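Local atomic coordinates of argininosuccinate lyase (Chelativorans sp., PDB entry 6RXA), a protein that acts as an EDDS lyase, a C-N lyase of the aspartase/fumarase superfamily, and probably also splits argininosuccinate into fumarate and arginine. Residues N117-R121 with G231-H237; D151-V155 with M356-A360; L189-I193 with H237-H241; A361-M367 with I401-I406. The protein carries 2 engineered substitutions. All coordinates share one frame; numbering follows the deposited sequence.

Contact 1. Residues N117-R121 with G231-H237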
loop_
_atom_site.group_PDB
_atom_site.type_symbol
_atom_site.label_atom_id
_atom_site.label_comp_id
_atom_site.label_asym_id
_atom_site.label_seq_id
_atom_site.Cartn_x
_atom_site.Cartn_y
_atom_site.Cartn_z
ATOM N N ASN A 117 20.520 8.185 -13.030
ATOM C CA ASN A 117 20.429 6.813 -12.537
ATOM C C ASN A 117 21.687 6.451 -11.757
ATOM O O ASN A 117 21.606 5.846 -10.677
ATOM C CB ASN A 117 20.215 5.849 -13.710
ATOM C CG ASN A 117 19.663 4.486 -13.283
ATOM O OD1 ASN A 117 20.410 3.587 -12.887
ATOM N ND2 ASN A 117 18.350 4.307 -13.429
ATOM N N ALA A 118 22.857 6.840 -12.276
ATOM C CA ALA A 118 24.123 6.529 -11.615
ATOM C C ALA A 118 24.273 7.272 -10.294
ATOM O O ALA A 118 24.723 6.688 -9.297
ATOM C CB ALA A 118 25.302 6.856 -12.536
ATOM N N GLY A 119 23.941 8.567 -10.262
ATOM C CA GLY A 119 24.077 9.313 -9.022
ATOM C C GLY A 119 23.170 8.783 -7.927
ATOM O O GLY A 119 23.566 8.698 -6.762
ATOM N N LYS A 120 21.933 8.436 -8.285
ATOM C CA LYS A 120 21.014 7.839 -7.315
ATOM C C LYS A 120 21.570 6.528 -6.782
ATOM O O LYS A 120 21.493 6.250 -5.579
ATOM C CB LYS A 120 19.640 7.593 -7.946
ATOM C CG LYS A 120 18.574 6.927 -7.016
ATOM C CD LYS A 120 17.993 7.941 -6.013
ATOM C CE LYS A 120 17.094 7.325 -4.941
ATOM N NZ LYS A 120 15.809 6.842 -5.505
ATOM N N ARG A 121 22.163 5.715 -7.662
ATOM C CA ARG A 121 22.769 4.462 -7.226
ATOM C C ARG A 121 23.932 4.709 -6.265
ATOM O O ARG A 121 24.093 3.981 -5.278
ATOM C CB ARG A 121 23.241 3.648 -8.433
ATOM C CG ARG A 121 22.143 2.936 -9.218
ATOM C CD ARG A 121 22.719 2.398 -10.535
ATOM N NE ARG A 121 21.729 1.609 -11.262
ATOM C CZ ARG A 121 21.474 0.326 -11.019
ATOM N NH1 ARG A 121 22.147 -0.323 -10.084
ATOM N NH2 ARG A 121 20.546 -0.296 -11.726
ATOM N N GLY A 231 19.797 0.487 -18.359
ATOM C CA GLY A 231 20.588 1.468 -17.634
ATOM C C GLY A 231 19.799 2.698 -17.215
ATOM O O GLY A 231 20.051 3.270 -16.154
ATOM N N VAL A 232 18.848 3.136 -18.048
ATOM C CA VAL A 232 18.051 4.319 -17.708
ATOM C C VAL A 232 16.641 4.009 -17.216
ATOM O O VAL A 232 16.075 4.771 -16.416
ATOM C CB VAL A 232 18.006 5.358 -18.857
ATOM C CG1 VAL A 232 19.425 5.839 -19.187
ATOM C CG2 VAL A 232 17.279 4.811 -20.093
ATOM N N ALA A 233 16.042 2.920 -17.713
ATOM C CA ALA A 233 14.697 2.521 -17.323
ATOM C C ALA A 233 14.675 1.681 -16.057
ATOM O O ALA A 233 13.647 1.656 -15.357
ATOM C CB ALA A 233 14.038 1.727 -18.459
ATOM N N GLY A 234 15.780 1.018 -15.742
ATOM C CA GLY A 234 15.814 0.117 -14.599
ATOM C C GLY A 234 15.651 0.856 -13.281
ATOM O O GLY A 234 16.353 1.834 -13.001
ATOM N N TRP A 235 14.740 0.359 -12.448
ATOM C CA TRP A 235 14.392 0.988 -11.180
ATOM C C TRP A 235 14.075 -0.067 -10.131
ATOM O O TRP A 235 13.666 0.286 -9.016
ATOM C CB TRP A 235 13.168 1.879 -11.386
ATOM C CG TRP A 235 13.045 3.072 -10.472
ATOM C CD1 TRP A 235 12.121 3.270 -9.503
ATOM C CD2 TRP A 235 13.840 4.259 -10.517
ATOM N NE1 TRP A 235 12.297 4.509 -8.919
ATOM C CE2 TRP A 235 13.351 5.134 -9.527
ATOM C CE3 TRP A 235 14.931 4.656 -11.289
ATOM C CZ2 TRP A 235 13.926 6.376 -9.276
ATOM C CZ3 TRP A 235 15.492 5.899 -11.054
ATOM C CH2 TRP A 235 14.991 6.742 -10.051
ATOM N N ASP A 236 14.237 -1.355 -10.452
ATOM C CA ASP A 236 13.774 -2.378 -9.523
ATOM C C ASP A 236 14.598 -2.365 -8.241
ATOM O O ASP A 236 14.093 -2.751 -7.184
ATOM C CB ASP A 236 13.850 -3.767 -10.154
ATOM C CG ASP A 236 12.788 -4.017 -11.206
ATOM O OD1 ASP A 236 11.994 -3.105 -11.523
ATOM O OD2 ASP A 236 12.744 -5.184 -11.677
ATOM N N HIS A 237 15.876 -1.959 -8.333
ATOM C CA HIS A 237 16.735 -1.836 -7.157
ATOM C C HIS A 237 16.213 -0.793 -6.181
ATOM O O HIS A 237 16.430 -0.920 -4.967
ATOM C CB HIS A 237 18.163 -1.493 -7.595
ATOM C CG HIS A 237 18.269 -0.243 -8.416
ATOM N ND1 HIS A 237 17.747 -0.150 -9.688
ATOM C CD2 HIS A 237 18.842 0.958 -8.155
ATOM C CE1 HIS A 237 17.983 1.057 -10.172
ATOM N NE2 HIS A 237 18.660 1.745 -9.268
HETATM O O HOH W 1 19.057 4.570 -9.727
HETATM O O HOH W 2 17.433 6.905 -15.045
#
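Arg121 lays its guanidinium flat over one face of the His237 ring, the group centres 3.7 Å apart and the planes 20° apart, although the two side chains as a whole meet at about a right angle. His237 NE2 lies under the middle of the guanidinium, whereas Arg121 NH2, 3.3 Å from His237 CE1, is offset toward the rim of the imidazole. One helical turn earlier, Asn117 helps fix the rotation of the guanidinium: Arg121 NE donates to Asn117 OD1 over 2.9 Å, within the guanidinium plane and nearly along the C=O axis. With CG opposite its own backbone N (chi1 -161°), Asn117 sends its amide across to the 231-237 segment. There ND2 donates to Gly234 O at 3.2 Å, in the plane of the amide and of the carbonyl. Water extends the grip twice: one molecule accepts from Asn117 ND2 and donates to Val232 O, and another donates to Asn117 O and, at the imidazole edge, lies 2.9 Å from His237 NE2. The Trp235 ring turns its edge to Asn117 ND2 and hydrogen-bonds through NE1 to Val325 O. Helix 112-147 thus meets the junction of helices 228-233 and 236-262, beside Asn113, which binds fumarate and succinate in another structure of this protein, while Arg121 NH1 bonds the carbonyls of Arg192 and Ile193 at the end of helix 168-193.

Contact 2. Residues D151-V155 with M356-A360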
loop_
_atom_site.group_PDB
_atom_site.type_symbol
_atom_site.label_atom_id
_atom_site.label_comp_id
_atom_site.label_asym_id
_atom_site.label_seq_id
_atom_site.Cartn_x
_atom_site.Cartn_y
_atom_site.Cartn_z
ATOM N N ASP A 151 20.350 -17.544 31.765
ATOM C CA ASP A 151 19.651 -18.060 32.934
ATOM C C ASP A 151 18.430 -17.226 33.300
ATOM O O ASP A 151 17.846 -17.434 34.368
ATOM C CB ASP A 151 20.577 -18.097 34.158
ATOM C CG ASP A 151 21.746 -19.039 33.991
ATOM O OD1 ASP A 151 21.610 -20.048 33.274
ATOM O OD2 ASP A 151 22.808 -18.767 34.591
ATOM N N THR A 152 18.056 -16.251 32.474
ATOM C CA THR A 152 16.956 -15.344 32.808
ATOM C C THR A 152 15.645 -15.985 32.357
ATOM O O THR A 152 15.107 -15.700 31.288
ATOM C CB THR A 152 17.189 -13.983 32.165
ATOM O OG1 THR A 152 18.423 -13.446 32.658
ATOM C CG2 THR A 152 16.072 -13.019 32.506
ATOM N N VAL A 153 15.122 -16.872 33.211
ATOM C CA VAL A 153 13.892 -17.585 32.877
ATOM C C VAL A 153 12.717 -16.620 32.782
ATOM O O VAL A 153 12.548 -15.719 33.610
ATOM C CB VAL A 153 13.648 -18.712 33.895
ATOM C CG1 VAL A 153 13.449 -18.162 35.289
ATOM C CG2 VAL A 153 12.432 -19.551 33.491
ATOM N N MET A 154 11.887 -16.818 31.759
ATOM C CA MET A 154 10.729 -15.969 31.520
ATOM C C MET A 154 9.824 -16.738 30.573
ATOM O O MET A 154 10.245 -17.716 29.956
ATOM C CB MET A 154 11.125 -14.633 30.904
ATOM C CG MET A 154 11.549 -14.727 29.446
ATOM S SD MET A 154 11.943 -13.100 28.746
ATOM C CE MET A 154 11.867 -13.475 26.988
ATOM N N VAL A 155 8.581 -16.284 30.443
ATOM C CA VAL A 155 7.673 -16.942 29.513
ATOM C C VAL A 155 7.811 -16.345 28.117
ATOM O O VAL A 155 8.097 -15.155 27.934
ATOM C CB VAL A 155 6.204 -16.911 29.992
ATOM C CG1 VAL A 155 6.097 -17.462 31.404
ATOM C CG2 VAL A 155 5.642 -15.499 29.922
ATOM N N MET A 356 9.695 -12.093 36.141
ATOM C CA MET A 356 9.713 -13.028 35.021
ATOM C C MET A 356 9.622 -14.467 35.518
ATOM O O MET A 356 8.818 -15.260 35.016
ATOM C CB MET A 356 11.001 -12.849 34.220
ATOM C CG MET A 356 11.036 -11.632 33.308
ATOM S SD MET A 356 12.654 -11.481 32.526
ATOM C CE MET A 356 12.315 -10.252 31.271
ATOM N N ARG A 357 10.440 -14.812 36.511
ATOM C CA ARG A 357 10.400 -16.159 37.075
ATOM C C ARG A 357 9.056 -16.434 37.735
ATOM O O ARG A 357 8.504 -17.538 37.605
ATOM C CB ARG A 357 11.528 -16.318 38.092
ATOM C CG ARG A 357 11.688 -17.727 38.644
ATOM C CD ARG A 357 12.807 -17.752 39.714
ATOM N NE ARG A 357 13.878 -16.781 39.445
ATOM C CZ ARG A 357 14.136 -15.694 40.180
ATOM N NH1 ARG A 357 15.128 -14.881 39.833
ATOM N NH2 ARG A 357 13.421 -15.417 41.265
ATOM N N GLN A 358 8.506 -15.449 38.451
ATOM C CA GLN A 358 7.224 -15.648 39.118
ATOM C C GLN A 358 6.138 -16.028 38.119
ATOM O O GLN A 358 5.402 -16.999 38.321
ATOM C CB GLN A 358 6.812 -14.379 39.864
ATOM C CG GLN A 358 5.464 -14.479 40.542
ATOM C CD GLN A 358 5.073 -13.211 41.276
ATOM O OE1 GLN A 358 5.732 -12.175 41.154
ATOM N NE2 GLN A 358 3.994 -13.286 42.044
ATOM N N TYR A 359 5.998 -15.256 37.043
ATOM C CA TYR A 359 5.003 -15.595 36.037
ATOM C C TYR A 359 5.243 -16.999 35.492
ATOM O O TYR A 359 4.306 -17.793 35.363
ATOM C CB TYR A 359 5.040 -14.594 34.894
ATOM C CG TYR A 359 4.512 -13.221 35.215
ATOM C CD1 TYR A 359 3.848 -12.948 36.400
ATOM C CD2 TYR A 359 4.690 -12.187 34.327
ATOM C CE1 TYR A 359 3.362 -11.668 36.672
ATOM C CE2 TYR A 359 4.200 -10.928 34.583
ATOM C CZ TYR A 359 3.551 -10.661 35.743
ATOM O OH TYR A 359 3.080 -9.382 35.991
ATOM N N ALA A 360 6.501 -17.322 35.171
ATOM C CA ALA A 360 6.795 -18.638 34.604
ATOM C C ALA A 360 6.376 -19.756 35.549
ATOM O O ALA A 360 5.887 -20.805 35.108
ATOM C CB ALA A 360 8.283 -18.755 34.271
HETATM O O HOH W 3 7.774 -14.476 32.405
#
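Val153 CG1 approaches the Arg357 guanidinium at a slant and touches the arginine's aliphatic stem instead, 3.8 Å from Arg357 CG. The other flat group, the Tyr359 ring, turns from the strand to hydrogen-bond Tyr267 O through its OH, so that it is the backbone of Tyr359 that faces the strand. Most of the contact is apolar packing. Met154 and Met356 run side by side in the same direction, with Met154 CB 3.8 Å from Met356 CB. The Met356 chain, extended beyond CG (chi2 176°), carries its thioether along Met154, and Met154 SD touches Met356 CE, also at 3.8 Å. Thr152 CG2 reaches Met356 SD at 3.7 Å. Val153 O rests against Met356 CB, and Ala360 CB is met by Val153 CG2 and, in one of its two conformers, by Val155 CG1. No direct hydrogen bond joins the segments; a water does, accepting from Val155 N at 2.8 Å and donating to Met356 O. Strand 153-155 passes helix 356-360 at 56°, with the axes 6.3 Å apart. The strand pairs with strand 161-167 in a two-stranded antiparallel sheet, Met154 also packs on Leu168 and Tyr171 of helix 168-193, and Val153 touches Trp437 and Val440 of helix 436-442.

Contact 3. Residues L189-I193 with H237-H241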
loop_
_atom_site.group_PDB
_atom_site.type_symbol
_atom_site.label_atom_id
_atom_site.label_comp_id
_atom_site.label_asym_id
_atom_site.label_seq_id
_atom_site.Cartn_x
_atom_site.Cartn_y
_atom_site.Cartn_z
ATOM N N LEU A 189 20.893 -7.185 -2.241
ATOM C CA LEU A 189 20.504 -5.944 -2.895
ATOM C C LEU A 189 21.730 -5.131 -3.300
ATOM O O LEU A 189 21.769 -4.551 -4.392
ATOM C CB LEU A 189 19.626 -5.150 -1.935
ATOM C CG LEU A 189 19.382 -3.694 -2.315
ATOM C CD1 LEU A 189 18.576 -3.560 -3.594
ATOM C CD2 LEU A 189 18.668 -2.976 -1.180
ATOM N N TYR A 190 22.743 -5.078 -2.433
ATOM C CA TYR A 190 23.927 -4.282 -2.731
ATOM C C TYR A 190 24.521 -4.679 -4.073
ATOM O O TYR A 190 24.971 -3.821 -4.845
ATOM C CB TYR A 190 24.955 -4.437 -1.610
ATOM C CG TYR A 190 26.138 -3.492 -1.746
ATOM C CD1 TYR A 190 26.066 -2.199 -1.260
ATOM C CD2 TYR A 190 27.322 -3.899 -2.363
ATOM C CE1 TYR A 190 27.146 -1.336 -1.370
ATOM C CE2 TYR A 190 28.407 -3.043 -2.480
ATOM C CZ TYR A 190 28.310 -1.762 -1.974
ATOM O OH TYR A 190 29.382 -0.898 -2.079
ATOM N N ALA A 191 24.516 -5.975 -4.384
ATOM C CA ALA A 191 25.128 -6.417 -5.632
ATOM C C ALA A 191 24.393 -5.876 -6.853
ATOM O O ALA A 191 25.007 -5.721 -7.923
ATOM C CB ALA A 191 25.175 -7.947 -5.681
ATOM N N ARG A 192 23.083 -5.629 -6.720
ATOM C CA ARG A 192 22.304 -5.045 -7.807
ATOM C C ARG A 192 22.400 -3.519 -7.829
ATOM O O ARG A 192 22.344 -2.925 -8.911
ATOM C CB ARG A 192 20.847 -5.508 -7.748
ATOM C CG ARG A 192 20.640 -6.911 -8.322
ATOM C CD ARG A 192 19.172 -7.380 -8.241
ATOM N NE ARG A 192 18.739 -7.716 -6.890
ATOM C CZ ARG A 192 18.976 -8.886 -6.300
ATOM N NH1 ARG A 192 19.652 -9.833 -6.941
ATOM N NH2 ARG A 192 18.544 -9.111 -5.075
ATOM N N ILE A 193 22.526 -2.870 -6.664
ATOM C CA ILE A 193 22.695 -1.416 -6.632
ATOM C C ILE A 193 24.048 -1.029 -7.209
ATOM O O ILE A 193 24.168 -0.028 -7.922
ATOM C CB ILE A 193 22.528 -0.885 -5.195
ATOM C CG1 ILE A 193 21.058 -0.912 -4.785
ATOM C CG2 ILE A 193 23.066 0.541 -5.073
ATOM C CD1 ILE A 193 20.772 -0.413 -3.409
ATOM N N HIS A 237 15.876 -1.959 -8.333
ATOM C CA HIS A 237 16.735 -1.836 -7.157
ATOM C C HIS A 237 16.213 -0.793 -6.181
ATOM O O HIS A 237 16.430 -0.920 -4.967
ATOM C CB HIS A 237 18.163 -1.493 -7.595
ATOM C CG HIS A 237 18.269 -0.243 -8.416
ATOM N ND1 HIS A 237 17.747 -0.150 -9.688
ATOM C CD2 HIS A 237 18.842 0.958 -8.155
ATOM C CE1 HIS A 237 17.983 1.057 -10.172
ATOM N NE2 HIS A 237 18.660 1.745 -9.268
ATOM N N VAL A 238 15.539 0.245 -6.680
ATOM C CA VAL A 238 14.957 1.256 -5.800
ATOM C C VAL A 238 13.766 0.673 -5.047
ATOM O O VAL A 238 13.630 0.836 -3.826
ATOM C CB VAL A 238 14.585 2.511 -6.613
ATOM C CG1 VAL A 238 14.043 3.604 -5.728
ATOM C CG2 VAL A 238 15.804 3.009 -7.397
ATOM N N ALA A 239 12.886 -0.025 -5.771
ATOM C CA ALA A 239 11.787 -0.736 -5.133
ATOM C C ALA A 239 12.305 -1.753 -4.125
ATOM O O ALA A 239 11.761 -1.868 -3.016
ATOM C CB ALA A 239 10.933 -1.429 -6.195
ATOM N N GLU A 240 13.368 -2.486 -4.481
ATOM C CA GLU A 240 13.892 -3.513 -3.590
ATOM C C GLU A 240 14.500 -2.905 -2.331
ATOM O O GLU A 240 14.328 -3.450 -1.235
ATOM C CB GLU A 240 14.898 -4.399 -4.320
ATOM C CG GLU A 240 15.389 -5.562 -3.498
ATOM C CD GLU A 240 16.424 -6.408 -4.212
ATOM O OE1 GLU A 240 16.650 -6.222 -5.415
ATOM O OE2 GLU A 240 17.019 -7.275 -3.557
ATOM N N HIS A 241 15.197 -1.780 -2.460
ATOM C CA HIS A 241 15.723 -1.085 -1.284
ATOM C C HIS A 241 14.588 -0.660 -0.354
ATOM O O HIS A 241 14.648 -0.879 0.867
ATOM C CB HIS A 241 16.559 0.098 -1.777
ATOM C CG HIS A 241 17.451 0.692 -0.742
ATOM N ND1 HIS A 241 18.546 1.464 -1.071
ATOM C CD2 HIS A 241 17.409 0.649 0.611
ATOM C CE1 HIS A 241 19.144 1.864 0.038
ATOM N NE2 HIS A 241 18.473 1.387 1.072
#
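Arg192 and Glu240 form a salt bridge in which the guanidinium grips the carboxylate side-on. Arg192 NE donates to Glu240 OE1 at 3.0 Å and Arg192 NH2 to Glu240 OE2 at 2.8 Å, each oxygen using its syn lone pair, with the two groups nearly coplanar (21°). The bend of the arginine at chi3 (-73°) turns this edge to the acid, which an extended chain brings across from its own helix. Both charges continue into the second subunit: Glu240 OE1 pairs with Arg185 of that subunit, and Arg192 NH1 with its Glu188. A leucine in place of Arg192 would probably leave Glu188 of the second subunit without this mate and Glu240 held less firmly. The helices, 168-193 and 236-262, run nearly antiparallel here (151°) with axes 10.0 Å apart, and probably belong to the central helical bundle on which tetramers of this superfamily are built. Van der Waals contacts complete the interface. Leu189 CD1 slides along Glu240, 3.6 Å from its CD, and Leu189 CD2 meets His241 CA at 3.5 Å. Ile193 CG1 touches His237 CB, and Ile193 CD1 stands 3.7 Å from His241 ND1, a buried nitrogen with no polar partner in the model.

Contact 4. Residues A361-M367 with I401-I406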
loop_
_atom_site.group_PDB
_atom_site.type_symbol
_atom_site.label_atom_id
_atom_site.label_comp_id
_atom_site.label_asym_id
_atom_site.label_seq_id
_atom_site.Cartn_x
_atom_site.Cartn_y
_atom_site.Cartn_z
ATOM N N ALA A 361 6.561 -19.551 36.856
ATOM C CA ALA A 361 6.247 -20.568 37.840
ATOM C C ALA A 361 4.764 -20.623 38.181
ATOM O O ALA A 361 4.265 -21.691 38.561
ATOM C CB ALA A 361 7.017 -20.292 39.132
ATOM N N GLU A 362 4.047 -19.510 38.052
ATOM C CA GLU A 362 2.700 -19.404 38.600
ATOM C C GLU A 362 1.572 -19.408 37.583
ATOM O O GLU A 362 0.461 -19.804 37.940
ATOM C CB GLU A 362 2.576 -18.143 39.468
ATOM C CG GLU A 362 3.491 -18.175 40.669
ATOM C CD GLU A 362 3.282 -17.013 41.619
ATOM O OE1 GLU A 362 2.554 -16.065 41.267
ATOM O OE2 GLU A 362 3.846 -17.064 42.732
ATOM N N ASN A 363 1.797 -18.993 36.330
ATOM C CA ASN A 363 0.695 -18.679 35.424
ATOM C C ASN A 363 0.420 -19.741 34.355
ATOM O O ASN A 363 -0.219 -19.440 33.341
ATOM C CB ASN A 363 0.916 -17.321 34.766
ATOM C CG ASN A 363 0.796 -16.172 35.737
ATOM O OD1 ASN A 363 0.398 -16.347 36.879
ATOM N ND2 ASN A 363 1.137 -14.976 35.274
ATOM N N TYR A 364 0.850 -20.969 34.574
ATOM C CA TYR A 364 0.416 -22.181 33.859
ATOM C C TYR A 364 1.153 -22.444 32.559
ATOM O O TYR A 364 0.748 -23.375 31.816
ATOM C CB TYR A 364 -1.103 -22.258 33.657
ATOM C CG TYR A 364 -1.882 -21.993 34.932
ATOM C CD1 TYR A 364 -1.861 -22.893 35.984
ATOM C CD2 TYR A 364 -2.613 -20.818 35.086
ATOM C CE1 TYR A 364 -2.553 -22.638 37.154
ATOM C CE2 TYR A 364 -3.306 -20.558 36.248
ATOM C CZ TYR A 364 -3.278 -21.472 37.274
ATOM O OH TYR A 364 -3.977 -21.209 38.435
ATOM N N SER A 365 2.232 -21.731 32.252
ATOM C CA SER A 365 3.030 -22.054 31.077
ATOM C C SER A 365 3.735 -23.407 31.188
ATOM O O SER A 365 4.225 -23.914 30.169
ATOM C CB SER A 365 4.039 -20.937 30.808
ATOM O OG SER A 365 5.103 -20.979 31.732
ATOM N N THR A 366 3.821 -23.987 32.381
ATOM C CA THR A 366 4.443 -25.300 32.561
ATOM C C THR A 366 3.502 -26.459 32.255
ATOM O O THR A 366 3.898 -27.616 32.429
ATOM C CB THR A 366 4.974 -25.419 33.994
ATOM O OG1 THR A 366 3.902 -25.155 34.910
ATOM C CG2 THR A 366 6.105 -24.422 34.222
ATOM N N MET A 367 2.282 -26.210 31.776
ATOM C CA MET A 367 1.333 -27.308 31.626
ATOM C C MET A 367 1.699 -28.264 30.488
ATOM O O MET A 367 1.310 -29.437 30.537
ATOM C CB MET A 367 -0.088 -26.780 31.445
ATOM C CG MET A 367 -0.650 -26.092 32.669
ATOM S SD MET A 367 -0.758 -27.178 34.102
ATOM C CE MET A 367 0.508 -26.468 35.156
ATOM N N ILE A 401 -5.413 -21.764 42.729
ATOM C CA ILE A 401 -4.168 -22.491 42.937
ATOM C C ILE A 401 -3.196 -22.093 41.834
ATOM O O ILE A 401 -3.452 -22.360 40.653
ATOM C CB ILE A 401 -4.416 -24.009 42.923
ATOM C CG1 ILE A 401 -5.437 -24.393 44.000
ATOM C CG2 ILE A 401 -3.104 -24.762 43.103
ATOM C CD1 ILE A 401 -5.941 -25.825 43.901
ATOM N N LYS A 402 -2.084 -21.450 42.204
ATOM C CA LYS A 402 -1.046 -21.125 41.239
ATOM C C LYS A 402 -0.398 -22.406 40.723
ATOM O O LYS A 402 -0.396 -23.440 41.393
ATOM C CB LYS A 402 0.049 -20.267 41.872
ATOM C CG LYS A 402 -0.431 -19.010 42.574
ATOM C CD LYS A 402 -0.886 -17.948 41.604
ATOM C CE LYS A 402 -1.041 -16.618 42.322
ATOM N NZ LYS A 402 -1.467 -15.529 41.404
ATOM N N ALA A 403 0.183 -22.320 39.522
ATOM C CA ALA A 403 0.666 -23.530 38.863
ATOM C C ALA A 403 1.658 -24.287 39.735
ATOM O O ALA A 403 1.631 -25.522 39.783
ATOM C CB ALA A 403 1.297 -23.185 37.517
ATOM N N ASN A 404 2.544 -23.569 40.425
ATOM C CA ASN A 404 3.595 -24.223 41.197
ATOM C C ASN A 404 3.085 -24.830 42.496
ATOM O O ASN A 404 3.859 -25.495 43.197
ATOM C CB ASN A 404 4.756 -23.258 41.451
ATOM C CG ASN A 404 4.337 -21.986 42.169
ATOM O OD1 ASN A 404 3.160 -21.629 42.226
ATOM N ND2 ASN A 404 5.327 -21.271 42.695
ATOM N N LYS A 405 1.808 -24.623 42.821
ATOM C CA LYS A 405 1.153 -25.255 43.958
ATOM C C LYS A 405 0.241 -26.405 43.543
ATOM O O LYS A 405 -0.412 -27.005 44.403
ATOM C CB LYS A 405 0.330 -24.219 44.728
ATOM C CG LYS A 405 1.123 -23.045 45.268
ATOM C CD LYS A 405 2.260 -23.500 46.158
ATOM C CE LYS A 405 2.899 -22.319 46.864
ATOM N NZ LYS A 405 4.132 -22.720 47.589
ATOM N N ILE A 406 0.167 -26.714 42.248
ATOM C CA ILE A 406 -0.555 -27.899 41.796
ATOM C C ILE A 406 0.177 -29.144 42.274
ATOM O O ILE A 406 1.401 -29.259 42.125
ATOM C CB ILE A 406 -0.690 -27.896 40.265
ATOM C CG1 ILE A 406 -1.568 -26.730 39.803
ATOM C CG2 ILE A 406 -1.229 -29.244 39.776
ATOM C CD1 ILE A 406 -1.566 -26.539 38.299
#
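In the argininosuccinate lyase C-terminal region, the end of helix 353-362 and the type I beta turn from Tyr364 to Met367 pack against the connection between helices 382-399 and 408-419, which carries a short 3-10 segment at residues 403-405. The hub is Glu362 O. It accepts a nearly straight hydrogen bond from Ala403 N at 3.0 Å, with the donor well above the carbonyl plane, and the same oxygen hangs 4.0 Å over the centre of one face of the Tyr364 ring. Tyr364, with a positive phi of 85°, swings its ring across the 401-406 segment, where its OH donates to Ile401 O at 2.6 Å, likewise from above the carbonyl plane (35°). Along the way Tyr364 CD1 meets Ala403 CB at 3.5 Å, so this methyl is wedged among the ring, the Met367 methyl and the carbonyls of Ala361 and Glu362. A phenylalanine in place of Tyr364 would probably leave Ile401 O without its hydroxyl donor and the ring end less firmly fixed. On the more solvent-exposed side, Glu362 runs beside Asn404, pointing the same way, with carboxylate and amide planes 50° apart. Glu362 OE1 is 4.1 Å from Lys402 NZ, too far for a salt bridge though opposite in charge; it is hydrogen-bonded instead to Gln358 NE2. Asn404 CB rests on Ala361 O at 3.3 Å. On the buried side, with Val389 and Val393 of helix 382-399 close by, Met367 bends at chi2 and chi3 so that its CE meets Ile406 CD1 tip to tip at 3.8 Å.

Overall arrangement
The four contacts form two clusters. Contacts 1 and 3, with centres about 9 Å apart, share His237 and helix 236-262 and are joined through Arg121; both also touch the second subunit. A bound sodium ion lies about 4 Å from the side chain of His237, and one about 4 Å from that of Arg192. Contacts 2 and 4, with centres about 12 Å apart, both use helix 353-362 and touch where Ala360 O packs on Ser365 OG. Centres of contacts 1 and 2 are about 51 Å apart, on opposite sides of the chain's centre. Contact 1 comes near the fumarate and succinate site, Val232 about 4 Å from Asn113, side chain to side chain; contact 2 stays about 10 Å from Thr158. Contacts 3 and 4 lie away from it.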